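Local coordinates for protein lipase, class 3 (Penicillium roqueforti FM164, PDB 6L7N) that probably hydrolyses the ester bonds of lipids such as triacylglycerols, as a fungal class 3 lipase of the alpha/beta-hydrolase superfamily, at residues Y55-S58 with D64-G67; G67-D72 with V78-R83; V152-V157 with P176-V181; L206-M211 with T250-L255. All coordinates share one frame; numbering follows the deposited sequence.

From the N terminus, the four contacts follow one another in series; none lies within or crosses another. Contact 1 closes the short turn 59-63 between the edge strand 52-57 and strand 66-72. Contact 2 begins on that same strand, sharing Gly-67, and closes the next turn, 73-76, onto strand 77-83, so the two make a three-stranded meander. Contact 3 spans strand 169-173 and ties helix 148-161 to the segment that leads into helix 181-190; Phe-82 of contact 2 packs on the same helix 148-161. Contact 4 closes the longest excursion, 212-249, on the other side of the chain's centre from contact 2, and meets contact 3 through Arg-177, whose backbone N probably bonds Leu-206 O.

Contact 1 (Y55-S58 with D64-G67); sequences YDFS and DTSG
The ring of Phe-57 lies with one face over the backbone of Gly-67, while Thr-65 CG2 stands at its edge, close to the ring plane. Gly-67 CA sits 3.8 Å from the centroid of the Phe-57 ring, 23° off the normal, a CH-pi contact, and Gly-67 N comes within 3.3 Å of Phe-57 CE2. The torsion responsible is chi1 of Phe-57, 45°, which sets CG between the backbone N and the carbonyl carbon and swings the ring across to the next strand. A CB on Gly-67 would run into this ring, and the backbone angles there also demand glycine. Beneath the ring two backbone bonds close the pair: Phe-57 N to Gly-67 O and Gly-67 N to Phe-57 O, both 2.9 Å. Toward the turn direct bonding gives way to a water, which donates to Ser-58 O at 3.1 Å and to Thr-65 O at 2.6 Å. With an alanine here in place of Phe-57, Gly-67 would probably lose its aromatic cover and Ile-125 of helix 112-135 its apolar partner. This is an antiparallel beta hairpin with a cross-strand aromatic-glycine pair, at the border of an alpha/beta-hydrolase sheet.

Contact 2 (G67-D72 with V78-R83); sequences GFIAVD and VVLSFR
Phe-68 lays one face of its ring over Ser-81 CB, which stands 3.6 Å from the ring centroid and 20° off the normal, a CH-pi contact displaced toward the CZ end. A chi1 of 60° sets CG between the backbone N and the carbonyl carbon and brings the Phe-68 ring over Ser-81. Ser-81 keeps its hydroxyl trans to the backbone N, where OG bonds Tyr-18 O, a polar need met within a buried site. A serine in place of Phe-68 is likely to strip the apolar lid from Ser-81 CB and leave Ile-36 without the ring it packs on.

On the reverse face, Ile-69 splits its branches between two partners: CG2 meets Val-78 CG1 at 3.7 Å, and CG1 meets Leu-80 CD1 at 3.8 Å. Val-71 CG2 adds Val-78 CG2 at 3.9 Å, each valine offering the methyl that lies beside its backbone N. Four backbone bonds, two each for the pairs Phe-68 with Ser-81 and Ala-70 with Val-79, hold the strands; the Ser-81 N to Phe-68 O bond, 2.9 Å, is almost straight at 174°. Between these pairs Ile-69 CA approaches Val-79 O at 3.1 Å in a CA-H...O contact.

The hairpin is sandwiched by helices: Val-79 and Ser-81 pack on helix 6-22, whereas Ile-69, Val-78 and Leu-80 face helix 112-135. Strand 52-57 flanks it at one edge and strand 140-146 at the other.

Contact 3 (V152-V157 with P176-V181); sequences VATLAV and PRVANV
Val-178 aims its CG2 methyl at two side chains on successive residues of helix 148-161. Against Leu-155 the valine lies alongside, the two side chains running past each other in opposite senses, with Val-178 CG2 3.8 Å from Leu-155 CD2 and Val-178 CB 4.1 Å from Leu-155 CG. Thr-154 comes in at a slant instead and touches by its methyl: CG2 is 3.9 Å from Val-178 CG2. The threonine is divided by its first torsion, -60°: OG1 turns back beside the backbone N and bonds Ala-150 O one helical turn earlier, so the hydroxyl is satisfied within the helix and the apolar branch faces the valine. In Val-178 a chi1 of -47° is the rotation that turns CG2 toward Thr-154 and Leu-155. No hydrogen bond crosses the contact; it is purely apolar and buried, and Phe-114 of helix 112-135 also packs on Leu-155. Two residues beyond Val-178, Asn-180 is the N-cap of helix 181-190, its OD1 bonding Leu-183 N. Helix 148-161 links the parallel neighbours 140-146 and 169-173 in a beta-alpha-beta crossover and directly follows the probable nucleophile elbow, as in alpha/beta hydrolases; Val-178 packs on it from the segment just after strand 169-173.

Contact 4 (L206-M211 with T250-L255); sequences LPLLAM and TGLPSL
Two loops meet beside the probable Ser-His-Asp triad, where Leu-206 and Leu-208 pack on Leu-252 and Pro-253. The pyrrolidine ring of Pro-253 is the centre: its CG lies 4.0 Å from Leu-206 CG, and its CD 3.9 Å from Leu-208 CD2, so the two leucines take neighbouring corners of one ring. Both leucines cross obliquely to the proline. Leu-208 CD2 also reaches Leu-252 CD2 at 4.1 Å, these two side chains meeting at about a right angle. Leu-208 has chi1 of -55°, carrying CG away from its carbonyl carbon, and its CB already points at the other loop. In the alpha/beta-hydrolase fold the catalytic acid and histidine sit on loops late in the chain; here the segment 206-211 follows strand 193-198 in the loop that also carries the probable catalytic acid, Asp-201, and 250-255 lies on the way to the probable histidine. Pro-207, preceded by a cis peptide bond, separates the two leucines. Lys-205 NZ adds a polar tie, bonding Thr-250 OG1 and Gly-251 O, while Trp-91 of helix 88-94 packs on Leu-206.

Contact 1 (Y55-S58 with D64-G67)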
loop_
_atom_site.group_PDB
_atom_site.type_symbol
_atom_site.label_atom_id
_atom_site.label_comp_id
_atom_site.label_asym_id
_atom_site.label_seq_id
_atom_site.Cartn_x
_atom_site.Cartn_y
_atom_site.Cartn_z
ATOM N N TYR A 55 16.306 -7.667 1.250
ATOM C CA TYR A 55 16.600 -7.197 -0.087
ATOM C C TYR A 55 16.020 -5.806 -0.200
ATOM O O TYR A 55 15.103 -5.455 0.535
ATOM C CB TYR A 55 15.984 -8.092 -1.172
ATOM C CG TYR A 55 16.471 -9.525 -1.177
ATOM C CD1 TYR A 55 17.713 -9.853 -1.711
ATOM C CD2 TYR A 55 15.688 -10.549 -0.663
ATOM C CE1 TYR A 55 18.159 -11.151 -1.734
ATOM C CE2 TYR A 55 16.137 -11.862 -0.669
ATOM C CZ TYR A 55 17.369 -12.157 -1.212
ATOM O OH TYR A 55 17.832 -13.458 -1.232
ATOM N N ASP A 56 16.555 -5.010 -1.117
ATOM C CA ASP A 56 15.910 -3.737 -1.396
ATOM C C ASP A 56 16.160 -3.333 -2.836
ATOM O O ASP A 56 16.993 -3.908 -3.545
ATOM C CB ASP A 56 16.360 -2.626 -0.441
ATOM C CG ASP A 56 17.843 -2.596 -0.231
ATOM O OD1 ASP A 56 18.608 -2.835 -1.201
ATOM O OD2 ASP A 56 18.234 -2.319 0.931
ATOM N N PHE A 57 15.408 -2.322 -3.256
ATOM C CA PHE A 57 15.466 -1.846 -4.627
ATOM C C PHE A 57 15.190 -0.348 -4.622
ATOM O O PHE A 57 14.268 0.117 -3.949
ATOM C CB PHE A 57 14.483 -2.615 -5.520
ATOM C CG PHE A 57 13.106 -2.810 -4.922
ATOM C CD1 PHE A 57 12.860 -3.832 -4.017
ATOM C CD2 PHE A 57 12.055 -1.997 -5.307
ATOM C CE1 PHE A 57 11.597 -4.019 -3.482
ATOM C CE2 PHE A 57 10.787 -2.179 -4.782
ATOM C CZ PHE A 57 10.560 -3.194 -3.865
ATOM N N SER A 58 16.014 0.406 -5.342
ATOM C CA SER A 58 16.050 1.853 -5.206
ATOM C C SER A 58 15.393 2.520 -6.402
ATOM O O SER A 58 15.371 1.970 -7.507
ATOM C CB SER A 58 17.494 2.359 -5.079
ATOM O OG SER A 58 17.537 3.772 -4.979
ATOM N N ASP A 64 10.649 5.110 -10.726
ATOM C CA ASP A 64 10.206 5.872 -9.562
ATOM C C ASP A 64 9.770 4.983 -8.402
ATOM O O ASP A 64 9.319 5.505 -7.379
ATOM C CB ASP A 64 9.041 6.805 -9.934
ATOM C CG ASP A 64 9.501 8.121 -10.542
ATOM O OD1 ASP A 64 10.683 8.230 -10.914
ATOM O OD2 ASP A 64 8.671 9.052 -10.650
ATOM N N THR A 65 9.856 3.667 -8.544
ATOM C CA THR A 65 9.447 2.735 -7.499
ATOM C C THR A 65 10.665 2.274 -6.715
ATOM O O THR A 65 11.694 1.939 -7.308
ATOM C CB THR A 65 8.718 1.533 -8.105
ATOM O OG1 THR A 65 7.539 1.997 -8.773
ATOM C CG2 THR A 65 8.323 0.525 -7.029
ATOM N N SER A 66 10.550 2.271 -5.385
ATOM C CA SER A 66 11.592 1.738 -4.513
ATOM C C SER A 66 10.929 0.914 -3.416
ATOM O O SER A 66 9.707 0.905 -3.268
ATOM C CB SER A 66 12.460 2.862 -3.936
ATOM O OG SER A 66 11.673 3.840 -3.289
ATOM N N GLY A 67 11.727 0.191 -2.649
ATOM C CA GLY A 67 11.153 -0.592 -1.575
ATOM C C GLY A 67 12.118 -1.634 -1.054
ATOM O O GLY A 67 13.317 -1.607 -1.334
HETATM O O HOH W 1 13.134 0.029 -8.317
#

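Contact 2 (G67-D72 with V78-R83)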
loop_
_atom_site.group_PDB
_atom_site.type_symbol
_atom_site.label_atom_id
_atom_site.label_comp_id
_atom_site.label_asym_id
_atom_site.label_seq_id
_atom_site.Cartn_x
_atom_site.Cartn_y
_atom_site.Cartn_z
ATOM N N GLY A 67 11.727 0.191 -2.649
ATOM C CA GLY A 67 11.153 -0.592 -1.575
ATOM C C GLY A 67 12.118 -1.634 -1.054
ATOM O O GLY A 67 13.317 -1.607 -1.334
ATOM N N PHE A 68 11.548 -2.569 -0.306
ATOM C CA PHE A 68 12.393 -3.541 0.381
ATOM C C PHE A 68 11.591 -4.781 0.738
ATOM O O PHE A 68 10.361 -4.756 0.811
ATOM C CB PHE A 68 13.028 -2.944 1.642
ATOM C CG PHE A 68 12.026 -2.464 2.680
ATOM C CD1 PHE A 68 11.423 -3.349 3.568
ATOM C CD2 PHE A 68 11.720 -1.113 2.783
ATOM C CE1 PHE A 68 10.514 -2.891 4.540
ATOM C CE2 PHE A 68 10.820 -0.648 3.737
ATOM C CZ PHE A 68 10.212 -1.533 4.625
ATOM N N ILE A 69 12.325 -5.871 0.946
ATOM C CA ILE A 69 11.844 -7.066 1.628
ATOM C C ILE A 69 12.611 -7.166 2.940
ATOM O O ILE A 69 13.848 -7.227 2.936
ATOM C CB ILE A 69 12.043 -8.332 0.783
ATOM C CG1 ILE A 69 11.450 -8.152 -0.627
ATOM C CG2 ILE A 69 11.495 -9.561 1.507
ATOM C CD1 ILE A 69 11.678 -9.354 -1.540
ATOM N N ALA A 70 11.875 -7.159 4.051
ATOM C CA ALA A 70 12.443 -7.263 5.390
ATOM C C ALA A 70 11.813 -8.437 6.122
ATOM O O ALA A 70 10.773 -8.956 5.716
ATOM C CB ALA A 70 12.226 -5.987 6.205
ATOM N N VAL A 71 12.450 -8.869 7.205
ATOM C CA VAL A 71 11.922 -9.949 8.029
ATOM C C VAL A 71 11.726 -9.434 9.445
ATOM O O VAL A 71 12.629 -8.811 10.020
ATOM C CB VAL A 71 12.821 -11.200 8.016
ATOM C CG1 VAL A 71 12.454 -12.083 9.196
ATOM C CG2 VAL A 71 12.618 -12.008 6.706
ATOM N N ASP A 72 10.548 -9.713 9.997
ATOM C CA ASP A 72 10.093 -9.283 11.310
ATOM C C ASP A 72 9.919 -10.559 12.131
ATOM O O ASP A 72 8.929 -11.281 11.966
ATOM C CB ASP A 72 8.795 -8.495 11.154
ATOM C CG ASP A 72 8.185 -8.077 12.464
ATOM O OD1 ASP A 72 8.562 -8.605 13.543
ATOM O OD2 ASP A 72 7.307 -7.194 12.396
ATOM N N VAL A 78 7.390 -11.887 6.759
ATOM C CA VAL A 78 8.182 -11.304 5.690
ATOM C C VAL A 78 7.383 -10.138 5.142
ATOM O O VAL A 78 6.177 -10.273 4.913
ATOM C CB VAL A 78 8.480 -12.343 4.597
ATOM C CG1 VAL A 78 9.210 -11.711 3.432
ATOM C CG2 VAL A 78 9.310 -13.492 5.190
ATOM N N VAL A 79 8.037 -8.990 4.973
ATOM C CA VAL A 79 7.369 -7.736 4.638
ATOM C C VAL A 79 7.919 -7.236 3.315
ATOM O O VAL A 79 9.128 -7.013 3.180
ATOM C CB VAL A 79 7.546 -6.676 5.735
ATOM C CG1 VAL A 79 6.886 -5.357 5.335
ATOM C CG2 VAL A 79 7.000 -7.187 7.076
ATOM N N LEU A 80 7.030 -7.037 2.353
ATOM C CA LEU A 80 7.360 -6.482 1.051
ATOM C C LEU A 80 6.738 -5.096 1.016
ATOM O O LEU A 80 5.511 -4.978 0.994
ATOM C CB LEU A 80 6.799 -7.357 -0.067
ATOM C CG LEU A 80 6.901 -6.829 -1.500
ATOM C CD1 LEU A 80 8.332 -6.399 -1.836
ATOM C CD2 LEU A 80 6.390 -7.919 -2.457
ATOM N N SER A 81 7.573 -4.059 1.000
ATOM C CA SER A 81 7.111 -2.681 1.107
ATOM C C SER A 81 7.460 -1.911 -0.156
ATOM O O SER A 81 8.608 -1.977 -0.626
ATOM C CB SER A 81 7.733 -1.995 2.320
ATOM O OG SER A 81 7.480 -0.605 2.289
ATOM N N PHE A 82 6.474 -1.170 -0.681
ATOM C CA PHE A 82 6.621 -0.373 -1.895
ATOM C C PHE A 82 6.410 1.110 -1.622
ATOM O O PHE A 82 5.416 1.496 -0.990
ATOM C CB PHE A 82 5.606 -0.789 -2.972
ATOM C CG PHE A 82 5.825 -2.152 -3.535
ATOM C CD1 PHE A 82 6.749 -2.365 -4.542
ATOM C CD2 PHE A 82 5.079 -3.224 -3.076
ATOM C CE1 PHE A 82 6.936 -3.633 -5.068
ATOM C CE2 PHE A 82 5.255 -4.476 -3.596
ATOM C CZ PHE A 82 6.192 -4.690 -4.597
ATOM N N ARG A 83 7.320 1.932 -2.134
ATOM C CA ARG A 83 7.140 3.370 -2.269
ATOM C C ARG A 83 7.081 3.697 -3.755
ATOM O O ARG A 83 7.950 3.271 -4.527
ATOM C CB ARG A 83 8.289 4.138 -1.594
ATOM C CG ARG A 83 8.055 5.634 -1.456
ATOM C CD ARG A 83 9.298 6.458 -1.843
ATOM N NE ARG A 83 9.489 6.492 -3.291
ATOM C CZ ARG A 83 10.641 6.744 -3.898
ATOM N NH1 ARG A 83 10.709 6.744 -5.229
ATOM N NH2 ARG A 83 11.724 7.020 -3.185
#

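Contact 3 (V152-V157 with P176-V181)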
loop_
_atom_site.group_PDB
_atom_site.type_symbol
_atom_site.label_atom_id
_atom_site.label_comp_id
_atom_site.label_asym_id
_atom_site.label_seq_id
_atom_site.Cartn_x
_atom_site.Cartn_y
_atom_site.Cartn_z
ATOM N N VAL A 152 0.871 0.006 -6.198
ATOM C CA VAL A 152 1.749 -1.066 -6.656
ATOM C C VAL A 152 1.629 -2.258 -5.719
ATOM O O VAL A 152 1.542 -3.418 -6.157
ATOM C CB VAL A 152 3.200 -0.561 -6.756
ATOM C CG1 VAL A 152 4.147 -1.707 -7.060
ATOM C CG2 VAL A 152 3.327 0.555 -7.823
ATOM N N ALA A 153 1.542 -1.980 -4.413
ATOM C CA ALA A 153 1.431 -3.060 -3.445
ATOM C C ALA A 153 0.207 -3.904 -3.742
ATOM O O ALA A 153 0.284 -5.141 -3.783
ATOM C CB ALA A 153 1.366 -2.481 -2.029
ATOM N N THR A 154 -0.912 -3.246 -4.042
ATOM C CA THR A 154 -2.139 -3.983 -4.313
ATOM C C THR A 154 -1.937 -4.950 -5.474
ATOM O O THR A 154 -2.180 -6.160 -5.346
ATOM C CB THR A 154 -3.269 -2.993 -4.588
ATOM O OG1 THR A 154 -3.457 -2.155 -3.433
ATOM C CG2 THR A 154 -4.554 -3.728 -4.904
ATOM N N LEU A 155 -1.381 -4.457 -6.585
ATOM C CA LEU A 155 -1.262 -5.344 -7.737
ATOM C C LEU A 155 -0.236 -6.417 -7.451
ATOM O O LEU A 155 -0.441 -7.589 -7.798
ATOM C CB LEU A 155 -0.904 -4.565 -9.005
ATOM C CG LEU A 155 -2.024 -3.613 -9.441
ATOM C CD1 LEU A 155 -1.522 -2.595 -10.438
ATOM C CD2 LEU A 155 -3.171 -4.430 -10.054
ATOM N N ALA A 156 0.819 -6.059 -6.714
ATOM C CA ALA A 156 1.815 -7.065 -6.390
ATOM C C ALA A 156 1.181 -8.172 -5.564
ATOM O O ALA A 156 1.318 -9.363 -5.894
ATOM C CB ALA A 156 2.998 -6.430 -5.656
ATOM N N VAL A 157 0.403 -7.792 -4.539
ATOM C CA VAL A 157 -0.231 -8.813 -3.713
ATOM C C VAL A 157 -1.074 -9.714 -4.584
ATOM O O VAL A 157 -0.970 -10.945 -4.527
ATOM C CB VAL A 157 -1.106 -8.196 -2.614
ATOM C CG1 VAL A 157 -1.573 -9.289 -1.682
ATOM C CG2 VAL A 157 -0.384 -7.226 -1.860
ATOM N N PRO A 176 -4.738 4.690 -4.602
ATOM C CA PRO A 176 -5.635 4.931 -5.741
ATOM C C PRO A 176 -6.408 3.661 -6.070
ATOM O O PRO A 176 -6.090 2.572 -5.593
ATOM C CB PRO A 176 -4.683 5.300 -6.886
ATOM C CG PRO A 176 -3.330 5.548 -6.247
ATOM C CD PRO A 176 -3.312 4.756 -4.975
ATOM N N ARG A 177 -7.423 3.792 -6.923
ATOM C CA ARG A 177 -7.961 2.611 -7.582
ATOM C C ARG A 177 -6.933 2.082 -8.579
ATOM O O ARG A 177 -6.156 2.841 -9.167
ATOM C CB ARG A 177 -9.276 2.936 -8.301
ATOM C CG ARG A 177 -10.351 3.473 -7.365
ATOM C CD ARG A 177 -11.700 3.627 -8.097
ATOM N NE ARG A 177 -12.770 3.932 -7.144
ATOM C CZ ARG A 177 -13.127 5.155 -6.771
ATOM N NH1 ARG A 177 -12.510 6.225 -7.260
ATOM N NH2 ARG A 177 -14.111 5.314 -5.902
ATOM N N VAL A 178 -6.896 0.761 -8.741
ATOM C CA VAL A 178 -5.861 0.132 -9.548
ATOM C C VAL A 178 -6.419 -0.673 -10.701
ATOM O O VAL A 178 -5.637 -1.182 -11.515
ATOM C CB VAL A 178 -4.928 -0.750 -8.686
ATOM C CG1 VAL A 178 -4.504 0.006 -7.469
ATOM C CG2 VAL A 178 -5.606 -2.054 -8.305
ATOM N N ALA A 179 -7.739 -0.793 -10.821
ATOM C CA ALA A 179 -8.248 -1.680 -11.854
ATOM C C ALA A 179 -9.750 -1.510 -12.011
ATOM O O ALA A 179 -10.374 -0.669 -11.360
ATOM C CB ALA A 179 -7.926 -3.109 -11.492
ATOM N N ASN A 180 -10.334 -2.371 -12.836
ATOM C CA ASN A 180 -11.745 -2.269 -13.165
ATOM C C ASN A 180 -12.569 -3.126 -12.201
ATOM O O ASN A 180 -12.048 -3.713 -11.249
ATOM C CB ASN A 180 -11.966 -2.654 -14.632
ATOM C CG ASN A 180 -11.506 -4.064 -14.956
ATOM O OD1 ASN A 180 -10.915 -4.755 -14.122
ATOM N ND2 ASN A 180 -11.854 -4.536 -16.157
ATOM N N VAL A 181 -13.886 -3.171 -12.434
ATOM C CA VAL A 181 -14.779 -3.965 -11.581
ATOM C C VAL A 181 -14.374 -5.434 -11.468
ATOM O O VAL A 181 -14.398 -5.971 -10.343
ATOM C CB VAL A 181 -16.231 -3.809 -12.055
ATOM C CG1 VAL A 181 -17.032 -4.800 -11.373
ATOM C CG2 VAL A 181 -16.786 -2.480 -11.701
#

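Contact 4 (L206-M211 with T250-L255)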
loop_
_atom_site.group_PDB
_atom_site.type_symbol
_atom_site.label_atom_id
_atom_site.label_comp_id
_atom_site.label_asym_id
_atom_site.label_seq_id
_atom_site.Cartn_x
_atom_site.Cartn_y
_atom_site.Cartn_z
ATOM N N LEU A 206 -9.046 8.610 -7.201
ATOM C CA LEU A 206 -8.593 8.497 -8.574
ATOM C C LEU A 206 -7.994 7.118 -8.842
ATOM O O LEU A 206 -7.449 6.480 -7.931
ATOM C CB LEU A 206 -7.558 9.582 -8.902
ATOM C CG LEU A 206 -8.147 11.006 -9.032
ATOM C CD1 LEU A 206 -7.089 12.094 -8.916
ATOM C CD2 LEU A 206 -8.935 11.177 -10.334
ATOM N N PRO A 207 -8.122 6.609 -10.073
ATOM C CA PRO A 207 -9.001 7.164 -11.123
ATOM C C PRO A 207 -10.482 7.118 -10.726
ATOM O O PRO A 207 -10.816 6.460 -9.770
ATOM C CB PRO A 207 -8.734 6.263 -12.328
ATOM C CG PRO A 207 -7.391 5.679 -12.084
ATOM C CD PRO A 207 -7.210 5.576 -10.594
ATOM N N LEU A 208 -11.345 7.833 -11.442
ATOM C CA LEU A 208 -12.733 7.987 -11.019
ATOM C C LEU A 208 -13.551 6.736 -11.288
ATOM O O LEU A 208 -13.277 5.977 -12.220
ATOM C CB LEU A 208 -13.387 9.164 -11.750
ATOM C CG LEU A 208 -12.628 10.471 -11.598
ATOM C CD1 LEU A 208 -13.173 11.512 -12.570
ATOM C CD2 LEU A 208 -12.711 10.969 -10.160
ATOM N N LEU A 209 -14.589 6.542 -10.471
ATOM C CA LEU A 209 -15.582 5.519 -10.781
ATOM C C LEU A 209 -16.077 5.670 -12.207
ATOM O O LEU A 209 -16.200 4.681 -12.941
ATOM C CB LEU A 209 -16.765 5.604 -9.811
ATOM C CG LEU A 209 -16.549 4.995 -8.434
ATOM C CD1 LEU A 209 -17.769 5.232 -7.569
ATOM C CD2 LEU A 209 -16.254 3.525 -8.580
ATOM N N ALA A 210 -16.334 6.916 -12.625
ATOM C CA ALA A 210 -16.807 7.212 -13.972
ATOM C C ALA A 210 -15.831 6.777 -15.055
ATOM O O ALA A 210 -16.209 6.730 -16.232
ATOM C CB ALA A 210 -17.064 8.715 -14.113
ATOM N N MET A 211 -14.582 6.496 -14.702
ATOM C CA MET A 211 -13.611 6.026 -15.672
ATOM C C MET A 211 -13.477 4.510 -15.677
ATOM O O MET A 211 -12.540 3.988 -16.282
ATOM C CB MET A 211 -12.252 6.670 -15.401
ATOM C CG MET A 211 -12.180 8.114 -15.865
ATOM S SD MET A 211 -10.498 8.741 -15.793
ATOM C CE MET A 211 -10.448 9.187 -14.076
ATOM N N THR A 250 -17.146 11.868 -0.009
ATOM C CA THR A 250 -16.834 13.263 0.321
ATOM C C THR A 250 -16.778 14.205 -0.888
ATOM O O THR A 250 -16.673 15.418 -0.687
ATOM C CB THR A 250 -15.511 13.362 1.074
ATOM O OG1 THR A 250 -14.424 13.070 0.180
ATOM C CG2 THR A 250 -15.505 12.386 2.230
ATOM N N GLY A 251 -16.825 13.710 -2.118
ATOM C CA GLY A 251 -16.864 14.563 -3.289
ATOM C C GLY A 251 -15.723 14.270 -4.246
ATOM O O GLY A 251 -14.813 13.493 -3.964
ATOM N N LEU A 252 -15.802 14.915 -5.408
ATOM C CA LEU A 252 -14.755 14.765 -6.408
ATOM C C LEU A 252 -13.425 15.259 -5.839
ATOM O O LEU A 252 -13.406 16.070 -4.909
ATOM C CB LEU A 252 -15.109 15.538 -7.677
ATOM C CG LEU A 252 -16.199 14.898 -8.542
ATOM C CD1 LEU A 252 -16.563 15.783 -9.739
ATOM C CD2 LEU A 252 -15.755 13.523 -9.010
ATOM N N PRO A 253 -12.299 14.754 -6.347
ATOM C CA PRO A 253 -11.007 15.078 -5.722
ATOM C C PRO A 253 -10.633 16.540 -5.924
ATOM O O PRO A 253 -10.812 17.097 -7.006
ATOM C CB PRO A 253 -10.021 14.147 -6.442
ATOM C CG PRO A 253 -10.686 13.799 -7.726
ATOM C CD PRO A 253 -12.153 13.730 -7.393
ATOM N N SER A 254 -10.106 17.154 -4.861
ATOM C CA SER A 254 -9.663 18.545 -4.875
ATOM C C SER A 254 -8.251 18.629 -4.316
ATOM O O SER A 254 -7.992 18.123 -3.223
ATOM C CB SER A 254 -10.597 19.432 -4.047
ATOM O OG SER A 254 -11.862 19.608 -4.686
ATOM N N LEU A 255 -7.350 19.278 -5.058
ATOM C CA LEU A 255 -5.992 19.499 -4.556
ATOM C C LEU A 255 -5.988 20.245 -3.225
ATOM O O LEU A 255 -5.050 20.095 -2.428
ATOM C CB LEU A 255 -5.174 20.282 -5.585
ATOM C CG LEU A 255 -4.555 19.592 -6.799
ATOM C CD1 LEU A 255 -3.727 20.600 -7.574
ATOM C CD2 LEU A 255 -3.687 18.429 -6.364
#